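Local structure of trehalose monomycolate exporter MmpL3 (Mycobacterium tuberculosis, 7NVH) at residues G119-S131 with Q437-T449. The protein exports trehalose monomycolate, a mycolic acid carrier, and belongs to the RND permease superfamily of membrane transporters. Residues are numbered along the deposited sequence; the frame is centred on the assembly and turned at random.
With AV0 (Lauryl Maltose Neopentyl Glycol), chain B.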
ATOM      1  N   GLY A 119      19.192  35.005   9.172  1.00 52.29           N
ATOM      2  CA  GLY A 119      19.107  33.562   9.170  1.00 52.29           C
ATOM      3  C   GLY A 119      18.617  32.968   7.874  1.00 52.29           C
ATOM      4  O   GLY A 119      18.488  31.745   7.766  1.00 52.29           O
ATOM      5  N   MET A 120      18.334  33.809   6.881  1.00 51.23           N
ATOM      6  CA  MET A 120      17.870  33.372   5.573  1.00 51.23           C
ATOM      7  C   MET A 120      18.921  33.565   4.489  1.00 51.23           C
ATOM      8  O   MET A 120      18.605  33.442   3.303  1.00 51.23           O
ATOM      9  CB  MET A 120      16.585  34.112   5.204  1.00 51.23           C
ATOM     10  CG  MET A 120      15.480  33.958   6.235  1.00 51.23           C
ATOM     11  SD  MET A 120      13.882  34.569   5.676  1.00 51.23           S
ATOM     12  CE  MET A 120      13.240  33.137   4.821  1.00 51.23           C
ATOM     13  N   ALA A 121      20.161  33.870   4.865  1.00 50.45           N
ATOM     14  CA  ALA A 121      21.261  34.015   3.926  1.00 50.45           C
ATOM     15  C   ALA A 121      22.520  33.443   4.553  1.00 50.45           C
ATOM     16  O   ALA A 121      22.761  33.628   5.749  1.00 50.45           O
ATOM     17  CB  ALA A 121      21.485  35.479   3.539  1.00 50.45           C
ATOM     18  N   THR A 122      23.319  32.752   3.747  1.00 49.72           N
ATOM     19  CA  THR A 122      24.514  32.104   4.264  1.00 49.72           C
ATOM     20  C   THR A 122      25.557  33.139   4.677  1.00 49.72           C
ATOM     21  O   THR A 122      25.515  34.304   4.273  1.00 49.72           O
ATOM     22  CB  THR A 122      25.104  31.151   3.228  1.00 49.72           C
ATOM     23  OG1 THR A 122      25.464  31.886   2.054  1.00 49.72           O
ATOM     24  CG2 THR A 122      24.100  30.077   2.860  1.00 49.72           C
ATOM     25  N   ALA A 123      26.507  32.691   5.502  1.00 50.78           N
ATOM     26  CA  ALA A 123      27.491  33.605   6.075  1.00 50.78           C
ATOM     27  C   ALA A 123      28.390  34.220   5.011  1.00 50.78           C
ATOM     28  O   ALA A 123      28.867  35.347   5.180  1.00 50.78           O
ATOM     29  CB  ALA A 123      28.333  32.877   7.120  1.00 50.78           C
ATOM     30  N   ASP A 124      28.641  33.503   3.918  1.00 52.17           N
ATOM     31  CA  ASP A 124      29.436  34.055   2.831  1.00 52.17           C
ATOM     32  C   ASP A 124      28.609  34.888   1.865  1.00 52.17           C
ATOM     33  O   ASP A 124      29.175  35.463   0.929  1.00 52.17           O
ATOM     34  CB  ASP A 124      30.152  32.936   2.071  1.00 52.17           C
ATOM     35  CG  ASP A 124      29.223  31.805   1.686  1.00 52.17           C
ATOM     36  OD1 ASP A 124      28.051  31.829   2.109  1.00 52.17           O
ATOM     37  OD2 ASP A 124      29.665  30.892   0.962  1.00 52.17           O
ATOM     38  N   LYS A 125      27.293  34.966   2.075  1.00 50.06           N
ATOM     39  CA  LYS A 125      26.389  35.736   1.225  1.00 50.06           C
ATOM     40  C   LYS A 125      26.491  35.284  -0.229  1.00 50.06           C
ATOM     41  O   LYS A 125      26.841  36.051  -1.123  1.00 50.06           O
ATOM     42  CB  LYS A 125      26.662  37.238   1.350  1.00 50.06           C
ATOM     43  CG  LYS A 125      26.353  37.829   2.713  1.00 50.06           C
ATOM     44  CD  LYS A 125      24.966  37.456   3.181  1.00 50.06           C
ATOM     45  CE  LYS A 125      24.545  38.332   4.338  1.00 50.06           C
ATOM     46  NZ  LYS A 125      25.013  39.730   4.137  1.00 50.06           N
ATOM     47  N   LYS A 126      26.197  34.008  -0.451  1.00 49.55           N
ATOM     48  CA  LYS A 126      26.123  33.489  -1.808  1.00 49.55           C
ATOM     49  C   LYS A 126      24.930  32.579  -2.034  1.00 49.55           C
ATOM     50  O   LYS A 126      24.725  32.134  -3.165  1.00 49.55           O
ATOM     51  CB  LYS A 126      27.414  32.746  -2.176  1.00 49.55           C
ATOM     52  CG  LYS A 126      28.561  33.678  -2.511  1.00 49.55           C
ATOM     53  CD  LYS A 126      29.782  32.927  -2.985  1.00 49.55           C
ATOM     54  CE  LYS A 126      30.895  33.896  -3.334  1.00 49.55           C
ATOM     55  NZ  LYS A 126      31.297  34.696  -2.146  1.00 49.55           N
ATOM     56  N   TYR A 127      24.143  32.291  -1.007  1.00 48.50           N
ATOM     57  CA  TYR A 127      22.894  31.569  -1.156  1.00 48.50           C
ATOM     58  C   TYR A 127      21.867  32.231  -0.256  1.00 48.50           C
ATOM     59  O   TYR A 127      22.193  32.656   0.855  1.00 48.50           O
ATOM     60  CB  TYR A 127      23.039  30.093  -0.779  1.00 48.50           C
ATOM     61  CG  TYR A 127      23.540  29.208  -1.892  1.00 48.50           C
ATOM     62  CD1 TYR A 127      22.678  28.375  -2.583  1.00 48.50           C
ATOM     63  CD2 TYR A 127      24.882  29.189  -2.234  1.00 48.50           C
ATOM     64  CE1 TYR A 127      23.134  27.561  -3.593  1.00 48.50           C
ATOM     65  CE2 TYR A 127      25.346  28.379  -3.241  1.00 48.50           C
ATOM     66  CZ  TYR A 127      24.470  27.567  -3.917  1.00 48.50           C
ATOM     67  OH  TYR A 127      24.930  26.755  -4.926  1.00 48.50           O
ATOM     68  N   THR A 128      20.633  32.325  -0.738  1.00 46.73           N
ATOM     69  CA  THR A 128      19.549  32.872   0.058  1.00 46.73           C
ATOM     70  C   THR A 128      18.255  32.221  -0.392  1.00 46.73           C
ATOM     71  O   THR A 128      18.159  31.692  -1.500  1.00 46.73           O
ATOM     72  CB  THR A 128      19.457  34.393  -0.071  1.00 46.73           C
ATOM     73  OG1 THR A 128      18.354  34.872   0.704  1.00 46.73           O
ATOM     74  CG2 THR A 128      19.252  34.785  -1.516  1.00 46.73           C
ATOM     75  N   PHE A 129      17.258  32.257   0.483  1.00 46.26           N
ATOM     76  CA  PHE A 129      15.973  31.659   0.171  1.00 46.26           C
ATOM     77  C   PHE A 129      14.854  32.538   0.702  1.00 46.26           C
ATOM     78  O   PHE A 129      15.043  33.318   1.637  1.00 46.26           O
ATOM     79  CB  PHE A 129      15.853  30.241   0.745  1.00 46.26           C
ATOM     80  CG  PHE A 129      15.559  30.198   2.213  1.00 46.26           C
ATOM     81  CD1 PHE A 129      14.317  29.805   2.668  1.00 46.26           C
ATOM     82  CD2 PHE A 129      16.526  30.532   3.137  1.00 46.26           C
ATOM     83  CE1 PHE A 129      14.045  29.755   4.015  1.00 46.26           C
ATOM     84  CE2 PHE A 129      16.258  30.481   4.484  1.00 46.26           C
ATOM     85  CZ  PHE A 129      15.018  30.094   4.922  1.00 46.26           C
ATOM     86  N   VAL A 130      13.689  32.413   0.076  1.00 45.54           N
ATOM     87  CA  VAL A 130      12.477  33.081   0.521  1.00 45.54           C
ATOM     88  C   VAL A 130      11.405  32.023   0.709  1.00 45.54           C
ATOM     89  O   VAL A 130      11.407  30.983   0.043  1.00 45.54           O
ATOM     90  CB  VAL A 130      12.006  34.165  -0.471  1.00 45.54           C
ATOM     91  CG1 VAL A 130      13.071  35.227  -0.636  1.00 45.54           C
ATOM     92  CG2 VAL A 130      11.664  33.545  -1.807  1.00 45.54           C
ATOM     93  N   SER A 131      10.492  32.284   1.633  1.00 46.86           N
ATOM     94  CA  SER A 131       9.408  31.364   1.941  1.00 46.86           C
ATOM     95  C   SER A 131       8.132  31.885   1.302  1.00 46.86           C
ATOM     96  O   SER A 131       7.734  33.026   1.552  1.00 46.86           O
ATOM     97  CB  SER A 131       9.234  31.215   3.450  1.00 46.86           C
ATOM     98  OG  SER A 131       8.206  30.290   3.750  1.00 46.86           O
ATOM     99  N   GLN A 437      16.150  19.546  -1.451  1.00 53.06           N
ATOM    100  CA  GLN A 437      15.853  19.603  -0.023  1.00 53.06           C
ATOM    101  C   GLN A 437      17.095  19.330   0.819  1.00 53.06           C
ATOM    102  O   GLN A 437      17.309  19.980   1.849  1.00 53.06           O
ATOM    103  CB  GLN A 437      14.744  18.615   0.326  1.00 53.06           C
ATOM    104  CG  GLN A 437      14.381  18.619   1.794  1.00 53.06           C
ATOM    105  CD  GLN A 437      13.347  19.668   2.129  1.00 53.06           C
ATOM    106  OE1 GLN A 437      12.213  19.606   1.660  1.00 53.06           O
ATOM    107  NE2 GLN A 437      13.734  20.643   2.940  1.00 53.06           N
ATOM    108  N   GLU A 438      17.921  18.369   0.405  1.00 52.68           N
ATOM    109  CA  GLU A 438      19.143  18.075   1.143  1.00 52.68           C
ATOM    110  C   GLU A 438      20.121  19.240   1.082  1.00 52.68           C
ATOM    111  O   GLU A 438      20.783  19.553   2.078  1.00 52.68           O
ATOM    112  CB  GLU A 438      19.789  16.801   0.603  1.00 52.68           C
ATOM    113  CG  GLU A 438      19.086  15.524   1.023  1.00 52.68           C
ATOM    114  CD  GLU A 438      19.476  14.338   0.162  1.00 52.68           C
ATOM    115  OE1 GLU A 438      20.330  14.507  -0.733  1.00 52.68           O
ATOM    116  OE2 GLU A 438      18.933  13.235   0.382  1.00 52.68           O
ATOM    117  N   GLU A 439      20.226  19.895  -0.076  1.00 51.58           N
ATOM    118  CA  GLU A 439      21.070  21.081  -0.173  1.00 51.58           C
ATOM    119  C   GLU A 439      20.537  22.203   0.706  1.00 51.58           C
ATOM    120  O   GLU A 439      21.314  22.940   1.321  1.00 51.58           O
ATOM    121  CB  GLU A 439      21.171  21.541  -1.625  1.00 51.58           C
ATOM    122  CG  GLU A 439      22.390  22.395  -1.911  1.00 51.58           C
ATOM    123  CD  GLU A 439      22.244  23.214  -3.177  1.00 51.58           C
ATOM    124  OE1 GLU A 439      21.109  23.630  -3.489  1.00 51.58           O
ATOM    125  OE2 GLU A 439      23.265  23.442  -3.860  1.00 51.58           O
ATOM    126  N   PHE A 440      19.213  22.348   0.777  1.00 50.15           N
ATOM    127  CA  PHE A 440      18.628  23.334   1.679  1.00 50.15           C
ATOM    128  C   PHE A 440      18.989  23.030   3.125  1.00 50.15           C
ATOM    129  O   PHE A 440      19.357  23.928   3.887  1.00 50.15           O
ATOM    130  CB  PHE A 440      17.110  23.367   1.512  1.00 50.15           C
ATOM    131  CG  PHE A 440      16.419  24.273   2.485  1.00 50.15           C
ATOM    132  CD1 PHE A 440      16.590  25.642   2.418  1.00 50.15           C
ATOM    133  CD2 PHE A 440      15.610  23.755   3.476  1.00 50.15           C
ATOM    134  CE1 PHE A 440      15.959  26.474   3.314  1.00 50.15           C
ATOM    135  CE2 PHE A 440      14.978  24.586   4.375  1.00 50.15           C
ATOM    136  CZ  PHE A 440      15.154  25.946   4.293  1.00 50.15           C
ATOM    137  N   ASP A 441      18.879  21.762   3.521  1.00 51.35           N
ATOM    138  CA  ASP A 441      19.202  21.385   4.893  1.00 51.35           C
ATOM    139  C   ASP A 441      20.670  21.640   5.203  1.00 51.35           C
ATOM    140  O   ASP A 441      21.012  22.093   6.299  1.00 51.35           O
ATOM    141  CB  ASP A 441      18.854  19.919   5.131  1.00 51.35           C
ATOM    142  CG  ASP A 441      17.370  19.658   5.051  1.00 51.35           C
ATOM    143  OD1 ASP A 441      16.595  20.611   5.258  1.00 51.35           O
ATOM    144  OD2 ASP A 441      16.977  18.502   4.786  1.00 51.35           O
ATOM    145  N   LYS A 442      21.553  21.340   4.250  1.00 49.40           N
ATOM    146  CA  LYS A 442      22.975  21.580   4.462  1.00 49.40           C
ATOM    147  C   LYS A 442      23.280  23.069   4.566  1.00 49.40           C
ATOM    148  O   LYS A 442      24.051  23.489   5.435  1.00 49.40           O
ATOM    149  CB  LYS A 442      23.783  20.943   3.333  1.00 49.40           C
ATOM    150  CG  LYS A 442      25.186  21.495   3.177  1.00 49.40           C
ATOM    151  CD  LYS A 442      25.907  20.832   2.017  1.00 49.40           C
ATOM    152  CE  LYS A 442      25.747  21.634   0.737  1.00 49.40           C
ATOM    153  NZ  LYS A 442      26.612  22.844   0.729  1.00 49.40           N
ATOM    154  N   LEU A 443      22.680  23.883   3.697  1.00 48.58           N
ATOM    155  CA  LEU A 443      23.012  25.302   3.650  1.00 48.58           C
ATOM    156  C   LEU A 443      22.404  26.078   4.811  1.00 48.58           C
ATOM    157  O   LEU A 443      23.064  26.948   5.386  1.00 48.58           O
ATOM    158  CB  LEU A 443      22.553  25.898   2.322  1.00 48.58           C
ATOM    159  CG  LEU A 443      23.462  25.626   1.130  1.00 48.58           C
ATOM    160  CD1 LEU A 443      22.696  25.814  -0.161  1.00 48.58           C
ATOM    161  CD2 LEU A 443      24.671  26.537   1.179  1.00 48.58           C
ATOM    162  N   PHE A 444      21.158  25.781   5.173  1.00 48.17           N
ATOM    163  CA  PHE A 444      20.422  26.535   6.185  1.00 48.17           C
ATOM    164  C   PHE A 444      19.932  25.575   7.257  1.00 48.17           C
ATOM    165  O   PHE A 444      18.744  25.241   7.316  1.00 48.17           O
ATOM    166  CB  PHE A 444      19.244  27.283   5.560  1.00 48.17           C
ATOM    167  CG  PHE A 444      19.632  28.224   4.463  1.00 48.17           C
ATOM    168  CD1 PHE A 444      20.326  29.384   4.741  1.00 48.17           C
ATOM    169  CD2 PHE A 444      19.296  27.950   3.153  1.00 48.17           C
ATOM    170  CE1 PHE A 444      20.677  30.249   3.733  1.00 48.17           C
ATOM    171  CE2 PHE A 444      19.649  28.811   2.144  1.00 48.17           C
ATOM    172  CZ  PHE A 444      20.340  29.962   2.435  1.00 48.17           C
ATOM    173  N   PRO A 445      20.825  25.105   8.123  1.00 51.79           N
ATOM    174  CA  PRO A 445      20.386  24.248   9.224  1.00 51.79           C
ATOM    175  C   PRO A 445      19.636  25.051  10.272  1.00 51.79           C
ATOM    176  O   PRO A 445      19.898  26.236  10.490  1.00 51.79           O
ATOM    177  CB  PRO A 445      21.699  23.691   9.778  1.00 51.79           C
ATOM    178  CG  PRO A 445      22.688  24.761   9.496  1.00 51.79           C
ATOM    179  CD  PRO A 445      22.265  25.408   8.202  1.00 51.79           C
ATOM    180  N   GLY A 446      18.685  24.387  10.923  1.00 56.24           N
ATOM    181  CA  GLY A 446      17.916  24.990  11.987  1.00 56.24           C
ATOM    182  C   GLY A 446      16.595  25.594  11.563  1.00 56.24           C
ATOM    183  O   GLY A 446      15.759  25.870  12.431  1.00 56.24           O
ATOM    184  N   TYR A 447      16.378  25.812  10.266  1.00 56.50           N
ATOM    185  CA  TYR A 447      15.092  26.342   9.827  1.00 56.50           C
ATOM    186  C   TYR A 447      14.002  25.285   9.930  1.00 56.50           C
ATOM    187  O   TYR A 447      12.896  25.564  10.405  1.00 56.50           O
ATOM    188  CB  TYR A 447      15.189  26.874   8.400  1.00 56.50           C
ATOM    189  CG  TYR A 447      14.016  27.743   8.017  1.00 56.50           C
ATOM    190  CD1 TYR A 447      13.956  29.071   8.411  1.00 56.50           C
ATOM    191  CD2 TYR A 447      12.960  27.231   7.275  1.00 56.50           C
ATOM    192  CE1 TYR A 447      12.883  29.869   8.068  1.00 56.50           C
ATOM    193  CE2 TYR A 447      11.882  28.021   6.928  1.00 56.50           C
ATOM    194  CZ  TYR A 447      11.849  29.338   7.326  1.00 56.50           C
ATOM    195  OH  TYR A 447      10.779  30.131   6.984  1.00 56.50           O
ATOM    196  N   ARG A 448      14.293  24.063   9.493  1.00 58.84           N
ATOM    197  CA  ARG A 448      13.338  22.972   9.629  1.00 58.84           C
ATOM    198  C   ARG A 448      13.341  22.477  11.065  1.00 58.84           C
ATOM    199  O   ARG A 448      14.328  21.899  11.530  1.00 58.84           O
ATOM    200  CB  ARG A 448      13.668  21.825   8.680  1.00 58.84           C
ATOM    201  CG  ARG A 448      13.706  22.197   7.219  1.00 58.84           C
ATOM    202  CD  ARG A 448      13.717  20.942   6.371  1.00 58.84           C
ATOM    203  NE  ARG A 448      12.996  19.850   7.018  1.00 58.84           N
ATOM    204  CZ  ARG A 448      13.170  18.565   6.728  1.00 58.84           C
ATOM    205  NH1 ARG A 448      12.469  17.640   7.367  1.00 58.84           N
ATOM    206  NH2 ARG A 448      14.045  18.205   5.802  1.00 58.84           N
ATOM    207  N   THR A 449      12.237  22.702  11.764  1.00 59.07           N
ATOM    208  CA  THR A 449      12.061  22.223  13.123  1.00 59.07           C
ATOM    209  C   THR A 449      10.989  21.147  13.136  1.00 59.07           C
ATOM    210  O   THR A 449      10.033  21.189  12.356  1.00 59.07           O
ATOM    211  CB  THR A 449      11.677  23.359  14.074  1.00 59.07           C
ATOM    212  OG1 THR A 449      10.630  24.140  13.488  1.00 59.07           O
ATOM    213  CG2 THR A 449      12.875  24.250  14.344  1.00 59.07           C
TER
HETATM  214  C1  AV0 B 801       1.291  15.778   6.364  1.00 63.35           C
HETATM  215  O1  AV0 B 801       2.389  15.067   5.903  1.00 63.35           O
HETATM  216  C2  AV0 B 801       0.040  14.925   6.286  1.00 63.35           C
HETATM  217  O2  AV0 B 801      -0.184  14.559   4.923  1.00 63.35           O
HETATM  218  C3  AV0 B 801      -1.157  15.666   6.797  1.00 63.35           C
HETATM  219  O3  AV0 B 801      -2.258  14.717   6.881  1.00 63.35           O
HETATM  220  C4  AV0 B 801      -0.952  16.298   8.131  1.00 63.35           C
HETATM  221  O4  AV0 B 801      -1.983  17.329   8.341  1.00 63.35           O
HETATM  222  C5  AV0 B 801       0.404  16.989   8.296  1.00 63.35           C
HETATM  223  O5  AV0 B 801       1.541  16.196   7.765  1.00 63.35           O
HETATM  224  C6  AV0 B 801       0.643  17.242   9.748  1.00 63.35           C
HETATM  225  O6  AV0 B 801       1.903  16.731  10.104  1.00 63.35           O
HETATM  226  CAA AV0 B 801       1.567   8.512  -3.113  1.00 63.35           C
HETATM  227  CAB AV0 B 801      11.069  24.333   5.616  1.00 63.35           C
HETATM  228  OAI AV0 B 801      -3.706  13.585   8.940  1.00 63.35           O
HETATM  229  OAJ AV0 B 801      14.089  17.839  11.222  1.00 63.35           O
HETATM  230  OAL AV0 B 801       9.638  11.277   9.445  1.00 63.35           O
HETATM  231  OAN AV0 B 801      10.043  17.041   9.929  1.00 63.35           O
HETATM  232  OAP AV0 B 801       8.402  17.499   7.695  1.00 63.35           O
HETATM  233  OAQ AV0 B 801      -3.947  16.631  12.613  1.00 63.35           O
HETATM  234  OAR AV0 B 801      14.476  14.708  12.447  1.00 63.35           O
HETATM  235  OAS AV0 B 801      -6.026  17.115   9.671  1.00 63.35           O
HETATM  236  OAT AV0 B 801      14.162  12.056  11.357  1.00 63.35           O
HETATM  237  OAU AV0 B 801      -2.829  18.530  10.730  1.00 63.35           O
HETATM  238  OAV AV0 B 801      11.902  11.786   9.739  1.00 63.35           O
HETATM  239  CAW AV0 B 801       1.766   9.782  -2.305  1.00 63.35           C
HETATM  240  CAX AV0 B 801      11.230  23.087   4.689  1.00 63.35           C
HETATM  241  CAY AV0 B 801       0.833   9.773  -1.104  1.00 63.35           C
HETATM  242  CAZ AV0 B 801      10.390  21.906   5.251  1.00 63.35           C
HETATM  243  CBA AV0 B 801       1.264  10.862  -0.121  1.00 63.35           C
HETATM  244  CBB AV0 B 801      10.616  20.662   4.362  1.00 63.35           C
HETATM  245  CBC AV0 B 801       2.762  10.697   0.198  1.00 63.35           C
HETATM  246  CBD AV0 B 801       9.917  19.416   4.991  1.00 63.35           C
HETATM  247  CBE AV0 B 801       3.124  11.548   1.457  1.00 63.35           C
HETATM  248  CBF AV0 B 801       9.743  18.339   3.900  1.00 63.35           C
HETATM  249  CBG AV0 B 801       2.721  13.065   1.216  1.00 63.35           C
HETATM  250  CBH AV0 B 801       8.943  17.115   4.486  1.00 63.35           C
HETATM  251  CBI AV0 B 801       2.431  13.748   2.605  1.00 63.35           C
HETATM  252  CBJ AV0 B 801       7.880  16.656   3.444  1.00 63.35           C
HETATM  253  CBK AV0 B 801       3.706  14.578   3.078  1.00 63.35           C
HETATM  254  CBL AV0 B 801       7.006  15.503   4.050  1.00 63.35           C
HETATM  255  CBM AV0 B 801      -4.554  14.333   9.781  1.00 63.35           C
HETATM  256  CBN AV0 B 801      14.364  16.796  10.318  1.00 63.35           C
HETATM  257  CBP AV0 B 801       8.797  12.336   9.841  1.00 63.35           C
HETATM  258  CBQ AV0 B 801       4.319  13.929   4.387  1.00 63.35           C
HETATM  259  CBR AV0 B 801       5.647  16.109   4.541  1.00 63.35           C
HETATM  260  CBS AV0 B 801       3.616  15.801   6.062  1.00 63.35           C
HETATM  261  CBT AV0 B 801       5.761  14.432   6.512  1.00 63.35           C
HETATM  262  OBV AV0 B 801       6.489  15.491   7.166  1.00 63.35           O
HETATM  263  OBX AV0 B 801       7.741  13.869   8.307  1.00 63.35           O
HETATM  264  OBY AV0 B 801      -2.603  15.759   9.976  1.00 63.35           O
HETATM  265  OBZ AV0 B 801      12.694  15.397   9.251  1.00 63.35           O
HETATM  266  OCB AV0 B 801      10.890  14.358  10.296  1.00 63.35           O
HETATM  267  CCC AV0 B 801      -3.732  15.160  10.720  1.00 63.35           C
HETATM  268  CCD AV0 B 801      13.372  15.666  10.524  1.00 63.35           C
HETATM  269  CCF AV0 B 801       9.027  13.528   8.942  1.00 63.35           C
HETATM  270  CCH AV0 B 801       9.619  15.962   9.024  1.00 63.35           C
HETATM  271  CCJ AV0 B 801       7.772  15.157   7.590  1.00 63.35           C
HETATM  272  CCL AV0 B 801       8.301  16.291   8.477  1.00 63.35           C
HETATM  273  CCM AV0 B 801       4.837  15.061   5.359  1.00 63.35           C
HETATM  274  CCN AV0 B 801      -4.615  16.205  11.408  1.00 63.35           C
HETATM  275  CCO AV0 B 801      14.117  14.448  11.073  1.00 63.35           C
HETATM  276  CCQ AV0 B 801       9.585  14.679   9.781  1.00 63.35           C
HETATM  277  CCR AV0 B 801      -3.067  16.812   9.059  1.00 63.35           C
HETATM  278  CCS AV0 B 801      11.846  14.185   9.317  1.00 63.35           C
HETATM  279  CCT AV0 B 801      -4.921  17.411  10.599  1.00 63.35           C
HETATM  280  CCU AV0 B 801      13.303  13.201  11.027  1.00 63.35           C
HETATM  281  CCV AV0 B 801      -3.764  17.927   9.824  1.00 63.35           C
HETATM  282  CCW AV0 B 801      12.709  12.988   9.708  1.00 63.35           C
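F129, on strand 127-131, sits among three aromatic side chains of segment 437-449, and this cluster is the tight part of the contact. F440 sends its edge into one face of F129: CE1 lies 3.7 Å above that plane, over the ring centre, with the planes 71° apart. The edge of F129 in turn points at the face of Y447, centroids 5.0 Å apart and planes at 82°, so the two T-shaped pairs share one ring. F444 meets F129 obliquely instead, with F129 CD2 over the centre of one face of F444. The first torsion of F129 (chi1 78°) sets CG between its own backbone N and carbonyl carbon, which turns one face of the ring to F440 and its edge to Y447. Just past helix 434-443, F444 has backbone at its ring edge, A121 C and Y127 O, the latter 3.6 Å from CZ; the T122 methyl CG2 meets CE1 obliquely. Within segment 119-131, a backbone bond from T122 N to Y127 O and a side-chain bond from T128 OG1 to M120 O (3.0 Å) tie the strand's start to M120-T122.

The Y127 end is more open: F129, F440 and F444 are buried, but Y127, E439 and L443 only partly. L443 CD1 makes a CH-pi contact over the tyrosine face, 4.0 Å from the centroid, while E439 OE2 stays 3.9 Å from Y127 OH. Oppositely, Y447 turns its ring edge to a detergent alkyl end, CAB of lauryl maltose neopentyl glycol, which also lies beside R448, salt-bridged to D441 and E424. Strand and helix lie in the first and second MMPL ranges, in what is, as in other RND transporters, the periplasmic part. Aromatic and aliphatic surface therefore joins the two segments, and it continues to the bound detergent tail.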